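Local coordinates for phosphoglycerol transferase GacH (Streptococcus pyogenes MGAS5005, PDB 6DGM), which probably transfers glycerol phosphate onto streptococcal rhamnose polysaccharide, through a metal-dependent extracellular domain of the sulfatase and lipoteichoic acid synthase type that binds manganese, at residues D182-P195 and T245-I259. Residues are numbered along the deposited sequence; the frame is centred on the assembly and turned at random.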
# COMPACT_ATOMS: atom_id res chain seq x y z
N ASP A 182 -17.14 -0.44 -4.07
CA ASP A 182 -15.96 -1.21 -4.45
C ASP A 182 -16.25 -2.09 -5.67
O ASP A 182 -15.37 -2.29 -6.50
CB ASP A 182 -15.47 -2.07 -3.28
CG ASP A 182 -14.81 -1.26 -2.19
OD1 ASP A 182 -14.56 -0.05 -2.36
OD2 ASP A 182 -14.53 -1.85 -1.13
N LYS A 183 -17.49 -2.59 -5.81
CA LYS A 183 -17.84 -3.34 -7.01
C LYS A 183 -17.57 -2.52 -8.26
O LYS A 183 -17.00 -3.02 -9.24
CB LYS A 183 -19.31 -3.77 -6.95
CG LYS A 183 -19.80 -4.51 -8.19
CD LYS A 183 -21.26 -4.93 -7.97
CE LYS A 183 -21.78 -5.72 -9.14
NZ LYS A 183 -23.18 -6.19 -8.87
N THR A 184 -17.97 -1.24 -8.25
CA THR A 184 -17.70 -0.37 -9.39
C THR A 184 -16.20 -0.31 -9.66
O THR A 184 -15.76 -0.44 -10.82
CB THR A 184 -18.23 1.03 -9.13
OG1 THR A 184 -19.66 1.00 -9.07
CG2 THR A 184 -17.83 1.98 -10.24
N VAL A 185 -15.41 -0.08 -8.61
CA VAL A 185 -13.96 0.01 -8.80
C VAL A 185 -13.41 -1.29 -9.39
O VAL A 185 -12.67 -1.28 -10.39
CB VAL A 185 -13.27 0.38 -7.47
CG1 VAL A 185 -11.77 0.32 -7.62
CG2 VAL A 185 -13.72 1.77 -7.03
N TYR A 186 -13.76 -2.43 -8.78
CA TYR A 186 -13.23 -3.71 -9.23
C TYR A 186 -13.61 -3.99 -10.68
O TYR A 186 -12.78 -4.45 -11.46
CB TYR A 186 -13.75 -4.82 -8.32
CG TYR A 186 -13.22 -4.82 -6.90
CD1 TYR A 186 -11.95 -4.36 -6.60
CD2 TYR A 186 -14.00 -5.30 -5.86
CE1 TYR A 186 -11.48 -4.36 -5.30
CE2 TYR A 186 -13.53 -5.32 -4.57
CZ TYR A 186 -12.26 -4.85 -4.30
OH TYR A 186 -11.79 -4.88 -3.01
N ASN A 187 -14.86 -3.69 -11.05
CA ASN A 187 -15.29 -4.00 -12.41
C ASN A 187 -14.65 -3.07 -13.42
O ASN A 187 -14.39 -3.47 -14.56
CB ASN A 187 -16.81 -4.00 -12.48
CG ASN A 187 -17.39 -5.30 -11.96
OD1 ASN A 187 -16.70 -6.32 -11.92
ND2 ASN A 187 -18.65 -5.28 -11.59
N ASN A 188 -14.32 -1.85 -13.00
CA ASN A 188 -13.57 -0.96 -13.88
C ASN A 188 -12.12 -1.41 -14.03
O ASN A 188 -11.54 -1.27 -15.11
CB ASN A 188 -13.69 0.48 -13.40
CG ASN A 188 -14.92 1.16 -13.94
OD1 ASN A 188 -14.88 1.81 -14.98
ND2 ASN A 188 -16.06 0.97 -13.25
N ILE A 189 -11.49 -1.95 -12.98
CA ILE A 189 -10.18 -2.58 -13.16
C ILE A 189 -10.28 -3.70 -14.20
O ILE A 189 -9.51 -3.75 -15.16
CB ILE A 189 -9.63 -3.12 -11.84
CG1 ILE A 189 -9.42 -2.00 -10.82
CG2 ILE A 189 -8.29 -3.88 -12.08
CD1 ILE A 189 -9.14 -2.53 -9.46
N LEU A 190 -11.23 -4.61 -14.00
CA LEU A 190 -11.35 -5.77 -14.88
C LEU A 190 -11.53 -5.36 -16.34
O LEU A 190 -10.97 -6.00 -17.24
CB LEU A 190 -12.51 -6.65 -14.43
CG LEU A 190 -12.31 -7.37 -13.10
CD1 LEU A 190 -13.60 -8.06 -12.65
CD2 LEU A 190 -11.16 -8.37 -13.15
N SER A 191 -12.31 -4.30 -16.60
CA SER A 191 -12.54 -3.86 -17.97
C SER A 191 -11.30 -3.26 -18.62
O SER A 191 -11.26 -3.14 -19.85
CB SER A 191 -13.68 -2.85 -18.01
OG SER A 191 -13.27 -1.62 -17.44
N LEU A 192 -10.30 -2.86 -17.84
CA LEU A 192 -9.09 -2.27 -18.39
C LEU A 192 -7.94 -3.25 -18.47
O LEU A 192 -6.93 -2.95 -19.14
CB LEU A 192 -8.67 -1.07 -17.55
CG LEU A 192 -9.61 0.13 -17.56
CD1 LEU A 192 -9.17 1.18 -16.53
CD2 LEU A 192 -9.66 0.73 -18.93
N ILE A 193 -8.05 -4.42 -17.84
CA ILE A 193 -6.97 -5.41 -17.91
C ILE A 193 -6.85 -5.91 -19.34
O ILE A 193 -7.83 -6.34 -19.96
CB ILE A 193 -7.18 -6.55 -16.92
CG1 ILE A 193 -6.98 -6.03 -15.49
CG2 ILE A 193 -6.19 -7.70 -17.20
CD1 ILE A 193 -7.37 -7.00 -14.40
N ASN A 194 -5.63 -5.87 -19.86
CA ASN A 194 -5.31 -6.24 -21.23
C ASN A 194 -4.27 -7.33 -21.13
O ASN A 194 -3.09 -7.03 -20.84
CB ASN A 194 -4.77 -5.05 -22.01
CG ASN A 194 -4.42 -5.39 -23.45
OD1 ASN A 194 -4.38 -6.57 -23.83
ND2 ASN A 194 -4.14 -4.38 -24.25
N PRO A 195 -4.64 -8.60 -21.33
CA PRO A 195 -3.68 -9.70 -21.18
C PRO A 195 -2.49 -9.64 -22.12
O PRO A 195 -1.52 -10.37 -21.90
CB PRO A 195 -4.52 -10.96 -21.45
CG PRO A 195 -5.95 -10.54 -21.40
CD PRO A 195 -6.00 -9.07 -21.69
N THR A 245 -17.67 -5.25 0.74
CA THR A 245 -16.30 -5.26 0.24
C THR A 245 -15.74 -6.67 0.26
O THR A 245 -15.06 -7.09 -0.68
CB THR A 245 -15.43 -4.34 1.07
OG1 THR A 245 -15.88 -2.99 0.88
CG2 THR A 245 -13.95 -4.45 0.68
N ASP A 246 -16.04 -7.41 1.32
CA ASP A 246 -15.49 -8.75 1.47
C ASP A 246 -15.97 -9.66 0.35
O ASP A 246 -15.16 -10.36 -0.29
CB ASP A 246 -15.90 -9.30 2.83
CG ASP A 246 -15.29 -10.64 3.11
OD1 ASP A 246 -14.07 -10.70 3.31
OD2 ASP A 246 -16.05 -11.63 3.14
N LYS A 247 -17.27 -9.65 0.07
CA LYS A 247 -17.81 -10.48 -1.01
C LYS A 247 -17.31 -10.01 -2.38
O LYS A 247 -17.00 -10.84 -3.24
CB LYS A 247 -19.33 -10.47 -0.97
CG LYS A 247 -19.89 -11.11 0.27
CD LYS A 247 -21.41 -11.00 0.28
CE LYS A 247 -21.99 -11.50 1.59
NZ LYS A 247 -21.46 -10.72 2.75
N GLU A 248 -17.26 -8.70 -2.60
CA GLU A 248 -16.84 -8.21 -3.91
C GLU A 248 -15.35 -8.47 -4.15
O GLU A 248 -14.94 -8.66 -5.29
CB GLU A 248 -17.14 -6.72 -4.06
CG GLU A 248 -18.63 -6.38 -3.95
CD GLU A 248 -19.46 -6.97 -5.08
OE1 GLU A 248 -18.88 -7.39 -6.11
OE2 GLU A 248 -20.71 -7.01 -4.94
N THR A 249 -14.53 -8.45 -3.09
CA THR A 249 -13.11 -8.74 -3.24
C THR A 249 -12.91 -10.19 -3.66
O THR A 249 -12.11 -10.47 -4.56
CB THR A 249 -12.38 -8.42 -1.92
OG1 THR A 249 -12.56 -7.04 -1.57
CG2 THR A 249 -10.87 -8.72 -2.03
N ARG A 250 -13.64 -11.12 -3.05
CA ARG A 250 -13.58 -12.50 -3.51
C ARG A 250 -13.97 -12.63 -4.98
O ARG A 250 -13.30 -13.32 -5.75
CB ARG A 250 -14.49 -13.38 -2.64
CG ARG A 250 -14.66 -14.81 -3.17
CD ARG A 250 -15.64 -15.58 -2.32
NE ARG A 250 -15.97 -16.88 -2.89
CZ ARG A 250 -16.78 -17.77 -2.31
NH1 ARG A 250 -17.34 -17.50 -1.14
NH2 ARG A 250 -17.02 -18.94 -2.90
N ALA A 251 -15.09 -12.00 -5.37
CA ALA A 251 -15.54 -12.09 -6.75
C ALA A 251 -14.52 -11.50 -7.72
O ALA A 251 -14.32 -12.04 -8.82
CB ALA A 251 -16.89 -11.38 -6.92
N PHE A 252 -13.89 -10.40 -7.33
CA PHE A 252 -12.83 -9.80 -8.13
C PHE A 252 -11.67 -10.77 -8.34
O PHE A 252 -11.21 -10.97 -9.47
CB PHE A 252 -12.37 -8.53 -7.41
CG PHE A 252 -11.20 -7.82 -8.03
CD1 PHE A 252 -11.24 -7.39 -9.34
CD2 PHE A 252 -10.07 -7.56 -7.27
CE1 PHE A 252 -10.16 -6.70 -9.89
CE2 PHE A 252 -8.98 -6.87 -7.82
CZ PHE A 252 -9.04 -6.43 -9.13
N LEU A 253 -11.16 -11.35 -7.26
CA LEU A 253 -10.03 -12.26 -7.41
C LEU A 253 -10.42 -13.47 -8.27
O LEU A 253 -9.62 -13.92 -9.10
CB LEU A 253 -9.51 -12.70 -6.05
CG LEU A 253 -8.97 -11.61 -5.11
CD1 LEU A 253 -8.25 -12.29 -3.94
CD2 LEU A 253 -8.06 -10.61 -5.79
N GLU A 254 -11.63 -14.01 -8.07
CA GLU A 254 -12.09 -15.13 -8.89
C GLU A 254 -12.03 -14.77 -10.37
O GLU A 254 -11.59 -15.57 -11.19
CB GLU A 254 -13.51 -15.53 -8.46
CG GLU A 254 -13.57 -16.25 -7.13
CD GLU A 254 -14.99 -16.45 -6.62
OE1 GLU A 254 -15.94 -15.89 -7.21
OE2 GLU A 254 -15.16 -17.18 -5.61
N LYS A 255 -12.42 -13.54 -10.73
CA LYS A 255 -12.32 -13.13 -12.12
C LYS A 255 -10.87 -13.03 -12.57
O LYS A 255 -10.54 -13.38 -13.71
CB LYS A 255 -13.02 -11.78 -12.32
CG LYS A 255 -14.55 -11.86 -12.22
CD LYS A 255 -15.13 -12.55 -13.42
CE LYS A 255 -16.65 -12.55 -13.36
NZ LYS A 255 -17.18 -11.18 -13.15
N LEU A 256 -9.98 -12.56 -11.70
CA LEU A 256 -8.57 -12.48 -12.09
C LEU A 256 -8.00 -13.86 -12.39
O LEU A 256 -7.12 -13.99 -13.24
CB LEU A 256 -7.74 -11.82 -11.00
CG LEU A 256 -8.09 -10.34 -10.72
CD1 LEU A 256 -7.27 -9.84 -9.56
CD2 LEU A 256 -7.87 -9.47 -11.94
N THR A 257 -8.48 -14.91 -11.70
CA THR A 257 -7.93 -16.24 -11.95
C THR A 257 -8.23 -16.73 -13.36
O THR A 257 -7.55 -17.64 -13.85
CB THR A 257 -8.43 -17.30 -10.97
OG1 THR A 257 -9.83 -17.54 -11.16
CG2 THR A 257 -8.18 -16.90 -9.54
N GLN A 258 -9.24 -16.15 -14.01
CA GLN A 258 -9.64 -16.56 -15.35
C GLN A 258 -8.98 -15.76 -16.45
O GLN A 258 -9.26 -16.01 -17.63
CB GLN A 258 -11.17 -16.45 -15.49
CG GLN A 258 -11.96 -17.24 -14.46
CD GLN A 258 -11.62 -18.71 -14.46
OE1 GLN A 258 -11.61 -19.36 -15.52
NE2 GLN A 258 -11.33 -19.25 -13.29
N ILE A 259 -8.08 -14.83 -16.11
CA ILE A 259 -7.36 -14.04 -17.10
C ILE A 259 -6.01 -14.68 -17.36
O ILE A 259 -5.25 -14.96 -16.42
CB ILE A 259 -7.19 -12.59 -16.63
CG1 ILE A 259 -8.57 -11.97 -16.34
CG2 ILE A 259 -6.40 -11.79 -17.67
CD1 ILE A 259 -8.52 -10.52 -15.83
O HOH W 1 -22.77 -7.70 -6.45
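Tyr186 and Phe252 form an offset stack between helix 182-192 and the C-terminal part of helix 229-257; the axes of segments 182-192 and 245-257 approach to 9.6 Å, with N-to-C directions 11° apart. The ring centroids lie 4.6 Å apart with planes at 9°, and Phe252 CB adds a CH-pi contact over the same tyrosine face. A chi1 of 175° swings the Phe252 ring to the side opposite its own amide nitrogen and lays it against Tyr186; Leu256 CD1 covers the opposite phenylalanine face. Tyr186 is a knob in the hole made by Thr245, Glu248, Thr249 and Phe252.

Polar contacts gather at the N-terminal end of helix 182-192. Thr245 OG1 donates to Asp182 OD2 (2.7 Å), meeting the carboxylate from above its plane, while Asn208 provides OG1 with a second partner. Tyr186 OH lies 2.7 Å from Thr249 OG1, which itself donates to Thr245 O. Farther out, one water accepts from Lys183 NZ and donates to Glu248 OE2, bridging opposite charges whose nearest atoms, Lys183 NZ and Glu248 OE2, are 4.7 Å apart.

Apolar packing continues toward the C-terminal ends. Leu190 CD2 meets Phe252 CE1 and Leu256 CD2, its CD1 rests on Lys255 CB, and Ile193 CD1 approaches Leu256 CD2 to 3.5 Å. Ile259 CG2 then touches Pro195 CG at 4.0 Å.

The Asp182 end lies near the metal site, its side chain about 11 Å from the bound manganese. Both helices pack on one face of the central mixed sheet of this alkaline-phosphatase-like domain: Ile189 and Ile193 reach strand 200-204, whereas Tyr186, Thr249 and Leu256 reach strand 263-269.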